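Local coordinates for gala protein type 1, 3 or 4 (Legionella pneumophila subsp. pneumophila, PDB 4XA9), which is built of leucine-rich repeats and probably binds small GTPases, perhaps stimulating their GTPase activity, at residues A[179-182]-A[183-186]; A[207-210]-A[211-214]; A[215-218]-A[219-222]; A[143-146]-A[147-150]. All blocks are in the same frame, centred on the assembly; numbering follows the deposited sequence. Where two conformers were deposited one is given.

Contact 1. Residues A[179-182]-A[183-186]; sequences AIEL and AKNN
Ala-183 and Lys-184 complete the last turn of helix 176-184, bonding back to Ala-179 and Ile-180, and divide the contact into a tight half and a loose one. On the tight side, Ala-183 N donates to Ala-179 O at 2.8 Å, and Ala-183 CB lies 3.4 Å from Ile-180 O. Lys-184 N repeats the i to i+4 pattern with Ile-180 O, 3.0 Å away. After that the ladder frays: Asn-185 N makes two weak bonds, to Glu-181 O and to Leu-182 O, while Asn-185 CB sits 3.1 Å from Leu-182 O.

This helix is the connection between strands 166-168 and 190-192 in a beta-alpha-beta unit of the leucine-rich repeat. Ala-183 faces Phe-206 and His-205 of helix 203-207, and Leu-182 meets Val-155 and Ala-159 of helix 151-159. As the chain leaves the helix, Asn-185 OD1 accepts from Gln-187 N and Leu-188 N.

On the solvent side the packing is looser. Lys-184 was modelled in two conformers, so the contacts of its end are doubtful. In the given conformer it runs extended beyond CG, alongside Ile-180, whose CG2 touches Lys-184 CE at 3.8 Å. Glu-181 lies beside the same chain but bends at chi2 (-50°), which brings its carboxylate back to the lysine in a long salt bridge, 3.6 Å from Glu-181 OE2 to Lys-184 NZ.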
ATOM      1  N   ALA A 179      -4.055   3.356 -21.346  1.00 28.51           N
ATOM      2  CA  ALA A 179      -4.784   4.483 -20.773  1.00 26.55           C
ATOM      3  C   ALA A 179      -5.749   5.088 -21.787  1.00 24.88           C
ATOM      4  O   ALA A 179      -6.870   5.459 -21.439  1.00 28.50           O
ATOM      5  CB  ALA A 179      -3.815   5.538 -20.264  1.00 24.41           C
ATOM      6  N   ILE A 180      -5.319   5.177 -23.041  1.00 21.68           N
ATOM      7  CA  ILE A 180      -6.174   5.722 -24.088  1.00 23.39           C
ATOM      8  C   ILE A 180      -7.430   4.865 -24.279  1.00 24.94           C
ATOM      9  O   ILE A 180      -8.532   5.396 -24.436  1.00 26.36           O
ATOM     10  CB  ILE A 180      -5.402   5.865 -25.418  1.00 25.61           C
ATOM     11  CG1 ILE A 180      -4.418   7.030 -25.313  1.00 25.55           C
ATOM     12  CG2 ILE A 180      -6.360   6.116 -26.582  1.00 28.94           C
ATOM     13  CD1 ILE A 180      -3.428   7.127 -26.460  1.00 26.17           C
ATOM     14  N   GLU A 181      -7.285   3.544 -24.228  1.00 27.53           N
ATOM     15  CA  GLU A 181      -8.451   2.676 -24.384  1.00 31.40           C
ATOM     16  C   GLU A 181      -9.396   2.808 -23.187  1.00 29.36           C
ATOM     17  O   GLU A 181     -10.616   2.801 -23.346  1.00 25.77           O
ATOM     18  CB  GLU A 181      -8.022   1.220 -24.584  1.00 35.30           C
ATOM     19  CG  GLU A 181      -7.202   1.019 -25.852  1.00 41.56           C
ATOM     20  CD  GLU A 181      -7.859   1.641 -27.078  1.00 46.29           C
ATOM     21  OE1 GLU A 181      -9.057   1.370 -27.324  1.00 47.56           O
ATOM     22  OE2 GLU A 181      -7.179   2.421 -27.782  1.00 46.39           O
ATOM     23  N   LEU A 182      -8.835   2.952 -21.991  1.00 24.51           N
ATOM     24  CA  LEU A 182      -9.652   3.218 -20.812  1.00 22.74           C
ATOM     25  C   LEU A 182     -10.360   4.570 -20.930  1.00 22.07           C
ATOM     26  O   LEU A 182     -11.501   4.723 -20.499  1.00 21.74           O
ATOM     27  CB  LEU A 182      -8.796   3.175 -19.543  1.00 24.03           C
ATOM     28  CG  LEU A 182      -8.397   1.777 -19.066  1.00 22.46           C
ATOM     29  CD1 LEU A 182      -7.376   1.863 -17.941  1.00 23.85           C
ATOM     30  CD2 LEU A 182      -9.620   0.996 -18.612  1.00 22.21           C
ATOM     31  N   ALA A 183      -9.679   5.551 -21.512  1.00 23.13           N
ATOM     32  CA  ALA A 183     -10.271   6.870 -21.703  1.00 24.61           C
ATOM     33  C   ALA A 183     -11.475   6.805 -22.639  1.00 27.90           C
ATOM     34  O   ALA A 183     -12.462   7.516 -22.438  1.00 31.30           O
ATOM     35  CB  ALA A 183      -9.234   7.844 -22.246  1.00 22.68           C
ATOM     36  N   LYS A 184     -11.385   5.949 -23.653  1.00 27.48           N
ATOM     37  CA  LYS A 184     -12.455   5.801 -24.636  0.64 29.42           C
ATOM     38  C   LYS A 184     -13.699   5.142 -24.039  1.00 32.54           C
ATOM     39  O   LYS A 184     -14.807   5.309 -24.559  1.00 33.41           O
ATOM     40  CB  LYS A 184     -11.963   4.998 -25.844  0.64 29.78           C
ATOM     41  CG  LYS A 184     -10.928   5.727 -26.691  0.64 30.90           C
ATOM     42  CD  LYS A 184     -10.477   4.889 -27.881  0.64 32.10           C
ATOM     43  CE  LYS A 184      -9.449   5.641 -28.716  0.64 31.96           C
ATOM     44  NZ  LYS A 184      -8.953   4.833 -29.866  0.64 33.74           N
ATOM     45  N   ASN A 185     -13.507   4.392 -22.952  1.00 30.35           N
ATOM     46  CA  ASN A 185     -14.601   3.748 -22.228  1.00 31.00           C
ATOM     47  C   ASN A 185     -15.662   4.761 -21.812  1.00 30.51           C
ATOM     48  O   ASN A 185     -15.332   5.847 -21.337  1.00 28.96           O
ATOM     49  CB  ASN A 185     -14.059   3.021 -20.990  1.00 29.66           C
ATOM     50  CG  ASN A 185     -15.151   2.410 -20.140  1.00 27.72           C
ATOM     51  OD1 ASN A 185     -15.873   3.120 -19.445  1.00 28.20           O
ATOM     52  ND2 ASN A 185     -15.244   1.085 -20.153  1.00 29.08           N
ATOM     53  N   ASN A 186     -16.932   4.402 -21.980  1.00 31.86           N
ATOM     54  CA  ASN A 186     -18.029   5.316 -21.665  1.00 33.40           C
ATOM     55  C   ASN A 186     -18.852   4.932 -20.444  1.00 32.01           C
ATOM     56  O   ASN A 186     -19.925   5.487 -20.230  1.00 33.05           O
ATOM     57  CB  ASN A 186     -18.968   5.444 -22.866  1.00 40.00           C
ATOM     58  CG  ASN A 186     -18.301   6.089 -24.059  1.00 47.07           C
ATOM     59  OD1 ASN A 186     -18.101   7.304 -24.085  1.00 49.67           O
ATOM     60  ND2 ASN A 186     -17.965   5.283 -25.061  1.00 50.02           N
TER

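Contact 2. Residues A[207-210]-A[211-214]; sequences ANNT and SLST
Asn-209 holds CG opposite its own backbone N (chi1 174°), and this carries the amide to the N-H groups of Ser-211 and Leu-212. A chi2 of -79° then turns the amide so that OD1 receives both of them. The two bonds differ in kind. Leu-212 N approaches Asn-209 OD1 in the carbonyl plane at 2.7 Å, with an N-H...O angle of 163°. Ser-211 N, 2.8 Å from the same OD1, stands above that plane and makes a more bent bond.

The Leu-212 side chain crosses that of Asn-209 at about a right angle, its CB 3.3 Å from Asn-209 OD1 and its CG close by. A water can donate to Asn-209 OD1 and to Leu-212 O (2.8 Å from the water), but with more acceptors in reach than protons the two bonds need not hold at once.

At the other end of the amide, Asn-209 ND2 donates to Ala-183 O at the end of helix 176-184. Ser-211 was modelled in two conformers; in the given one its OG bonds to Leu-188 O and, weakly and doubtfully, receives Asn-209 ND2. The buried asparagine thus uses its acceptor for its own turn and its donor chiefly for the end of helix 176-184, so a single amide both fixes the descent from helix 203-207 toward strand 214-216 and joins successive coils.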
ATOM      1  N   ALA A 207      -9.645  14.215 -21.762  1.00 22.03           N
ATOM      2  CA  ALA A 207     -10.375  15.474 -21.870  1.00 21.94           C
ATOM      3  C   ALA A 207     -11.681  15.260 -22.637  1.00 23.31           C
ATOM      4  O   ALA A 207     -12.690  15.909 -22.357  1.00 25.47           O
ATOM      5  CB  ALA A 207      -9.526  16.548 -22.552  1.00 20.58           C
ATOM      6  N   ASN A 208     -11.670  14.342 -23.597  1.00 21.61           N
ATOM      7  CA  ASN A 208     -12.870  14.113 -24.401  1.00 26.94           C
ATOM      8  C   ASN A 208     -13.755  12.982 -23.863  1.00 27.04           C
ATOM      9  O   ASN A 208     -14.821  12.699 -24.415  1.00 29.80           O
ATOM     10  CB  ASN A 208     -12.485  13.843 -25.859  1.00 26.77           C
ATOM     11  CG  ASN A 208     -11.997  15.098 -26.575  1.00 27.47           C
ATOM     12  OD1 ASN A 208     -12.332  16.219 -26.186  1.00 25.05           O
ATOM     13  ND2 ASN A 208     -11.223  14.910 -27.638  1.00 23.65           N
ATOM     14  N   ASN A 209     -13.310  12.340 -22.788  1.00 22.28           N
ATOM     15  CA  ASN A 209     -14.140  11.386 -22.061  1.00 22.02           C
ATOM     16  C   ASN A 209     -15.381  12.078 -21.491  1.00 28.04           C
ATOM     17  O   ASN A 209     -15.302  13.216 -21.022  1.00 28.82           O
ATOM     18  CB  ASN A 209     -13.324  10.731 -20.938  1.00 22.26           C
ATOM     19  CG  ASN A 209     -14.163   9.837 -20.042  1.00 21.08           C
ATOM     20  OD1 ASN A 209     -14.882  10.320 -19.171  1.00 23.90           O
ATOM     21  ND2 ASN A 209     -14.052   8.529 -20.237  1.00 18.80           N
ATOM     22  N   THR A 210     -16.525  11.400 -21.523  1.00 27.06           N
ATOM     23  CA  THR A 210     -17.763  12.009 -21.043  1.00 29.01           C
ATOM     24  C   THR A 210     -18.367  11.300 -19.830  1.00 27.59           C
ATOM     25  O   THR A 210     -19.403  11.721 -19.319  1.00 30.39           O
ATOM     26  CB  THR A 210     -18.831  12.039 -22.148  1.00 37.27           C
ATOM     27  OG1 THR A 210     -19.076  10.704 -22.613  1.00 39.61           O
ATOM     28  CG2 THR A 210     -18.379  12.915 -23.317  1.00 38.08           C
ATOM     29  N   SER A 211     -17.718  10.243 -19.356  1.00 24.11           N
ATOM     30  CA  SER A 211     -18.280   9.425 -18.282  0.58 24.51           C
ATOM     31  C   SER A 211     -17.617   9.687 -16.930  1.00 26.15           C
ATOM     32  O   SER A 211     -18.288   9.741 -15.900  1.00 23.56           O
ATOM     33  CB  SER A 211     -18.169   7.936 -18.632  0.58 23.49           C
ATOM     34  OG  SER A 211     -16.812   7.517 -18.704  0.58 22.74           O
ATOM     35  N   LEU A 212     -16.297   9.850 -16.934  1.00 24.47           N
ATOM     36  CA  LEU A 212     -15.540  10.037 -15.694  1.00 22.38           C
ATOM     37  C   LEU A 212     -15.917  11.293 -14.903  1.00 23.88           C
ATOM     38  O   LEU A 212     -16.060  12.375 -15.476  1.00 20.89           O
ATOM     39  CB  LEU A 212     -14.047  10.087 -16.013  1.00 20.92           C
ATOM     40  CG  LEU A 212     -13.392   8.816 -16.543  1.00 21.67           C
ATOM     41  CD1 LEU A 212     -11.960   9.130 -16.960  1.00 18.94           C
ATOM     42  CD2 LEU A 212     -13.423   7.701 -15.490  1.00 21.34           C
ATOM     43  N   SER A 213     -16.055  11.146 -13.587  1.00 24.65           N
ATOM     44  CA  SER A 213     -16.139  12.302 -12.692  1.00 24.50           C
ATOM     45  C   SER A 213     -14.974  12.288 -11.698  1.00 24.84           C
ATOM     46  O   SER A 213     -14.676  13.293 -11.055  1.00 23.53           O
ATOM     47  CB  SER A 213     -17.480  12.333 -11.953  1.00 24.84           C
ATOM     48  OG  SER A 213     -17.625  11.220 -11.096  1.00 28.43           O
ATOM     49  N   THR A 214     -14.314  11.141 -11.585  1.00 24.15           N
ATOM     50  CA  THR A 214     -13.068  11.044 -10.836  1.00 22.85           C
ATOM     51  C   THR A 214     -11.968  10.450 -11.713  1.00 22.18           C
ATOM     52  O   THR A 214     -12.166   9.411 -12.348  1.00 22.27           O
ATOM     53  CB  THR A 214     -13.221  10.177  -9.570  1.00 26.45           C
ATOM     54  OG1 THR A 214     -14.173  10.779  -8.684  1.00 28.22           O
ATOM     55  CG2 THR A 214     -11.880  10.045  -8.849  1.00 23.44           C
TER
HETATM   56  O   HOH W   1     -15.625  12.888 -18.154  1.00 22.86           O

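Contact 3. Residues A[215-218]-A[219-222]; sequences LHLG and SNQI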
ATOM      1  N   LEU A 215     -10.815  11.112 -11.751  1.00 18.61           N
ATOM      2  CA  LEU A 215      -9.665  10.609 -12.499  1.00 19.61           C
ATOM      3  C   LEU A 215      -8.367  10.898 -11.746  1.00 17.76           C
ATOM      4  O   LEU A 215      -8.003  12.055 -11.555  1.00 14.98           O
ATOM      5  CB  LEU A 215      -9.621  11.231 -13.903  1.00 17.09           C
ATOM      6  CG  LEU A 215      -8.444  10.882 -14.827  1.00 16.21           C
ATOM      7  CD1 LEU A 215      -8.361   9.388 -15.076  1.00 15.42           C
ATOM      8  CD2 LEU A 215      -8.544  11.638 -16.163  1.00 14.89           C
ATOM      9  N   HIS A 216      -7.686   9.843 -11.307  1.00 18.16           N
ATOM     10  CA  HIS A 216      -6.406   9.978 -10.617  1.00 19.30           C
ATOM     11  C   HIS A 216      -5.275   9.478 -11.501  1.00 21.14           C
ATOM     12  O   HIS A 216      -5.241   8.302 -11.876  1.00 19.10           O
ATOM     13  CB  HIS A 216      -6.406   9.205  -9.293  1.00 17.36           C
ATOM     14  CG  HIS A 216      -7.307   9.785  -8.246  1.00 16.79           C
ATOM     15  ND1 HIS A 216      -7.281   9.368  -6.931  1.00 19.79           N
ATOM     16  CD2 HIS A 216      -8.261  10.743  -8.318  1.00 15.33           C
ATOM     17  CE1 HIS A 216      -8.179  10.046  -6.237  1.00 19.32           C
ATOM     18  NE2 HIS A 216      -8.787  10.888  -7.055  1.00 19.41           N
ATOM     19  N   LEU A 217      -4.349  10.373 -11.827  1.00 21.73           N
ATOM     20  CA  LEU A 217      -3.218  10.040 -12.684  1.00 20.12           C
ATOM     21  C   LEU A 217      -1.898  10.448 -12.043  1.00 19.55           C
ATOM     22  O   LEU A 217      -0.951  10.831 -12.736  1.00 16.38           O
ATOM     23  CB  LEU A 217      -3.364  10.720 -14.052  1.00 17.00           C
ATOM     24  CG  LEU A 217      -4.468  10.177 -14.965  1.00 18.28           C
ATOM     25  CD1 LEU A 217      -4.672  11.080 -16.179  1.00 18.16           C
ATOM     26  CD2 LEU A 217      -4.122   8.765 -15.405  1.00 16.05           C
ATOM     27  N   GLY A 218      -1.840  10.375 -10.719  1.00 18.63           N
ATOM     28  CA  GLY A 218      -0.644  10.767  -9.995  1.00 21.39           C
ATOM     29  C   GLY A 218       0.595   9.964 -10.360  1.00 22.40           C
ATOM     30  O   GLY A 218       0.495   8.823 -10.815  1.00 21.28           O
ATOM     31  N   SER A 219       1.760  10.578 -10.177  1.00 17.23           N
ATOM     32  CA  SER A 219       3.043   9.907 -10.353  1.00 20.33           C
ATOM     33  C   SER A 219       3.160   9.177 -11.683  1.00 19.97           C
ATOM     34  O   SER A 219       3.556   8.012 -11.729  1.00 18.14           O
ATOM     35  CB  SER A 219       3.287   8.925  -9.207  1.00 20.82           C
ATOM     36  OG  SER A 219       3.382   9.617  -7.978  1.00 30.63           O
ATOM     37  N   ASN A 220       2.785   9.858 -12.758  1.00 18.75           N
ATOM     38  CA  ASN A 220       3.044   9.363 -14.094  1.00 18.04           C
ATOM     39  C   ASN A 220       4.058  10.294 -14.753  1.00 20.84           C
ATOM     40  O   ASN A 220       4.926  10.833 -14.065  1.00 21.19           O
ATOM     41  CB  ASN A 220       1.751   9.259 -14.904  1.00 17.97           C
ATOM     42  CG  ASN A 220       0.934   8.017 -14.547  1.00 20.61           C
ATOM     43  OD1 ASN A 220       1.279   6.912 -14.950  1.00 22.62           O
ATOM     44  ND2 ASN A 220      -0.160   8.202 -13.820  1.00 20.28           N
ATOM     45  N   GLN A 221       3.951  10.493 -16.065  1.00 19.69           N
ATOM     46  CA  GLN A 221       4.903  11.332 -16.792  1.00 24.47           C
ATOM     47  C   GLN A 221       4.217  12.564 -17.392  1.00 24.28           C
ATOM     48  O   GLN A 221       4.730  13.183 -18.320  1.00 21.77           O
ATOM     49  CB  GLN A 221       5.583  10.531 -17.904  1.00 27.65           C
ATOM     50  CG  GLN A 221       6.294   9.271 -17.438  1.00 34.98           C
ATOM     51  CD  GLN A 221       6.796   8.430 -18.603  1.00 42.38           C
ATOM     52  OE1 GLN A 221       7.061   8.942 -19.693  1.00 44.12           O
ATOM     53  NE2 GLN A 221       6.911   7.124 -18.380  1.00 45.78           N
ATOM     54  N   ILE A 222       3.049  12.906 -16.863  1.00 22.45           N
ATOM     55  CA  ILE A 222       2.250  13.990 -17.417  1.00 21.10           C
ATOM     56  C   ILE A 222       2.918  15.338 -17.126  1.00 19.31           C
ATOM     57  O   ILE A 222       3.445  15.546 -16.035  1.00 17.82           O
ATOM     58  CB  ILE A 222       0.816  13.932 -16.852  1.00 21.00           C
ATOM     59  CG1 ILE A 222       0.173  12.596 -17.240  1.00 21.49           C
ATOM     60  CG2 ILE A 222      -0.025  15.109 -17.328  1.00 22.98           C
ATOM     61  CD1 ILE A 222      -1.186  12.346 -16.604  1.00 23.88           C
TER
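Asn-220 reaches back across the turn to the chain just beyond strand 214-216, and its ND2 donates to Leu-217 O at 3.0 Å. With CG anti to the carbonyl carbon and beside the backbone N (chi1 -79°), the amide is placed at the Leu-217 carbonyl. The N-H points almost straight at the oxygen (174°), and that oxygen lies in the plane of the asparagine amide. Seen from the acceptor, however, the donor stands well above the carbonyl plane. Asn-220 ND2 is also 3.1 Å from Gly-218 O, but at an angle too poor for a bond. Beside this polar link is an apolar one: Ile-222 crosses Leu-217 at about a right angle and sets its CD1 methyl 3.7 Å from Leu-217 CB, with Leu-217 CD1 equally near.

The chain turns here with Ser-219 in a left-handed conformation (phi 51°).

Further out, residues of the preceding and following turns of the solenoid hold the amide and the carbonyl in place. Asn-220 ND2 also donates to Leu-193 O, and its OD1 accepts from Ile-198 N, so both ends of the buried amide are engaged with the preceding coil. On the following side Asn-244 ND2 bonds to Leu-217 O, while its OD1 accepts from Asn-220 N and Ile-222 N. Inward, Leu-217 packs against Phe-206 and Leu-230 of helices 203-207 and 224-230. An asparagine bonded in this way from coil to coil, next to leucines directed into the core, is the asparagine ladder characteristic of the leucine-rich repeat fold.

Contact 4. Residues A[143-146]-A[147-150]; sequences IDLC and FNSL
Leu-145 O is the focus of the polar bonds between the end of strand 142-144 and the loop that follows. Asn-148 ND2 donates to it at 2.9 Å, nearly straight (163°), with the oxygen close to the amide plane but the donor raised above the plane of the carbonyl. Asn-148 CG lies anti to its carbonyl carbon, beside the backbone N, which places the amide there. Asn-148 N adds a weak bond to the same oxygen and closes a type II beta turn, in which Phe-147 takes the position with positive phi (67°). Overlapping the start of this turn, Asp-144 OD1 accepts from Cys-146 N at 3.2 Å, forming an Asx turn. Asn-148 OD1 accepts from Asn-125 N and Ile-127 N, and ND2 also donates to Ala-122 O.

Apolar packing is twofold. Leu-150 crosses Leu-145 at about a right angle, their CD1 methyls 3.8 Å apart, and both reach Leu-158 of helix 151-159. At the tip of the turn, Cys-146 CB lies over one face of the Phe-147 ring in a CH-pi contact, 4.2 Å from the ring centroid and 26° off its normal.

That ring also stacks with an aromatic side chain of the other protein chain, to which Ser-149 OG is hydrogen-bonded as well. Core leucines and a ladder asparagine, here with tip residues that meet another chain, are characteristic of the strand-to-loop bend of a leucine-rich repeat.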
ATOM      1  N   ILE A 143     -13.505  -2.818  -9.401  1.00 18.07           N
ATOM      2  CA  ILE A 143     -12.314  -3.647  -9.221  1.00 16.66           C
ATOM      3  C   ILE A 143     -11.111  -2.779  -8.852  1.00 18.56           C
ATOM      4  O   ILE A 143     -10.851  -1.748  -9.485  1.00 18.04           O
ATOM      5  CB  ILE A 143     -11.942  -4.459 -10.492  1.00 19.70           C
ATOM      6  CG1 ILE A 143     -13.182  -4.872 -11.289  1.00 20.10           C
ATOM      7  CG2 ILE A 143     -11.142  -5.710 -10.116  1.00 20.66           C
ATOM      8  CD1 ILE A 143     -12.846  -5.739 -12.501  1.00 21.35           C
ATOM      9  N   ASP A 144     -10.382  -3.205  -7.826  1.00 16.72           N
ATOM     10  CA  ASP A 144      -9.127  -2.574  -7.446  1.00 16.41           C
ATOM     11  C   ASP A 144      -8.007  -3.571  -7.697  1.00 17.60           C
ATOM     12  O   ASP A 144      -7.961  -4.634  -7.068  1.00 17.19           O
ATOM     13  CB  ASP A 144      -9.162  -2.134  -5.979  1.00 19.56           C
ATOM     14  CG  ASP A 144      -7.988  -1.228  -5.598  1.00 25.77           C
ATOM     15  OD1 ASP A 144      -6.885  -1.388  -6.172  1.00 25.62           O
ATOM     16  OD2 ASP A 144      -8.167  -0.364  -4.708  1.00 24.21           O
ATOM     17  N   LEU A 145      -7.107  -3.229  -8.613  1.00 19.01           N
ATOM     18  CA  LEU A 145      -6.056  -4.149  -9.035  1.00 20.31           C
ATOM     19  C   LEU A 145      -4.643  -3.595  -8.858  1.00 17.87           C
ATOM     20  O   LEU A 145      -3.724  -4.028  -9.549  1.00 18.06           O
ATOM     21  CB  LEU A 145      -6.262  -4.536 -10.505  1.00 21.02           C
ATOM     22  CG  LEU A 145      -7.508  -5.370 -10.775  1.00 17.54           C
ATOM     23  CD1 LEU A 145      -7.768  -5.515 -12.272  1.00 16.86           C
ATOM     24  CD2 LEU A 145      -7.364  -6.736 -10.101  1.00 16.56           C
ATOM     25  N   CYS A 146      -4.468  -2.649  -7.940  1.00 14.86           N
ATOM     26  CA  CYS A 146      -3.160  -2.025  -7.727  1.00 13.69           C
ATOM     27  C   CYS A 146      -2.073  -3.066  -7.484  1.00 15.66           C
ATOM     28  O   CYS A 146      -2.335  -4.102  -6.886  1.00 17.90           O
ATOM     29  CB  CYS A 146      -3.208  -1.053  -6.548  1.00 15.09           C
ATOM     30  SG  CYS A 146      -4.295   0.352  -6.804  1.00 18.42           S
ATOM     31  N   PHE A 147      -0.866  -2.781  -7.968  1.00 15.90           N
ATOM     32  CA  PHE A 147       0.310  -3.632  -7.761  1.00 16.56           C
ATOM     33  C   PHE A 147       0.195  -4.982  -8.458  1.00 17.49           C
ATOM     34  O   PHE A 147       0.782  -5.964  -8.007  1.00 20.96           O
ATOM     35  CB  PHE A 147       0.582  -3.863  -6.266  1.00 16.48           C
ATOM     36  CG  PHE A 147       0.544  -2.610  -5.430  1.00 18.15           C
ATOM     37  CD1 PHE A 147       1.451  -1.582  -5.647  1.00 20.67           C
ATOM     38  CD2 PHE A 147      -0.372  -2.482  -4.400  1.00 22.18           C
ATOM     39  CE1 PHE A 147       1.427  -0.437  -4.874  1.00 23.62           C
ATOM     40  CE2 PHE A 147      -0.402  -1.335  -3.618  1.00 25.82           C
ATOM     41  CZ  PHE A 147       0.502  -0.313  -3.855  1.00 24.05           C
ATOM     42  N   ASN A 148      -0.566  -5.027  -9.544  1.00 17.58           N
ATOM     43  CA  ASN A 148      -0.604  -6.191 -10.430  1.00 21.05           C
ATOM     44  C   ASN A 148      -0.128  -5.785 -11.822  1.00 24.61           C
ATOM     45  O   ASN A 148      -0.628  -4.815 -12.388  1.00 22.55           O
ATOM     46  CB  ASN A 148      -2.013  -6.787 -10.530  1.00 18.24           C
ATOM     47  CG  ASN A 148      -2.480  -7.422  -9.231  1.00 20.95           C
ATOM     48  OD1 ASN A 148      -2.064  -8.528  -8.880  1.00 19.52           O
ATOM     49  ND2 ASN A 148      -3.369  -6.733  -8.521  1.00 19.12           N
ATOM     50  N   SER A 149       0.826  -6.520 -12.379  1.00 24.23           N
ATOM     51  CA  SER A 149       1.335  -6.181 -13.708  1.00 24.40           C
ATOM     52  C   SER A 149       0.317  -6.544 -14.786  1.00 25.18           C
ATOM     53  O   SER A 149       0.451  -7.560 -15.471  1.00 25.50           O
ATOM     54  CB  SER A 149       2.668  -6.884 -13.973  1.00 24.18           C
ATOM     55  OG  SER A 149       3.216  -6.478 -15.219  1.00 25.33           O
ATOM     56  N   LEU A 150      -0.707  -5.706 -14.928  1.00 24.48           N
ATOM     57  CA  LEU A 150      -1.776  -5.952 -15.889  1.00 21.40           C
ATOM     58  C   LEU A 150      -1.310  -5.663 -17.306  1.00 24.97           C
ATOM     59  O   LEU A 150      -1.794  -6.271 -18.257  1.00 23.89           O
ATOM     60  CB  LEU A 150      -3.001  -5.087 -15.580  1.00 19.18           C
ATOM     61  CG  LEU A 150      -3.614  -5.151 -14.182  1.00 18.78           C
ATOM     62  CD1 LEU A 150      -4.765  -4.164 -14.084  1.00 19.12           C
ATOM     63  CD2 LEU A 150      -4.079  -6.567 -13.862  1.00 19.87           C
TER

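In the fold
From the N terminus, contact 4 comes first, closing the turn that leads from strand 142-144 toward helix 151-159. Contact 1 follows at the C-terminal end of helix 176-184, contact 2 forms the descent from helix 203-207, and contact 3 turns the chain after strand 214-216. All are in series; none nests or crosses. Contacts 2 and 3 adjoin in sequence, whereas contacts 1 and 2 touch, the end of one helix meeting the turn after the next. Contacts 3 and 4 occupy equivalent bends on the same sheet, their centres about 16 Å apart. These two bend the chain from strand to helix, contact 2 carries it from helix to strand, and contact 1 ends a helix.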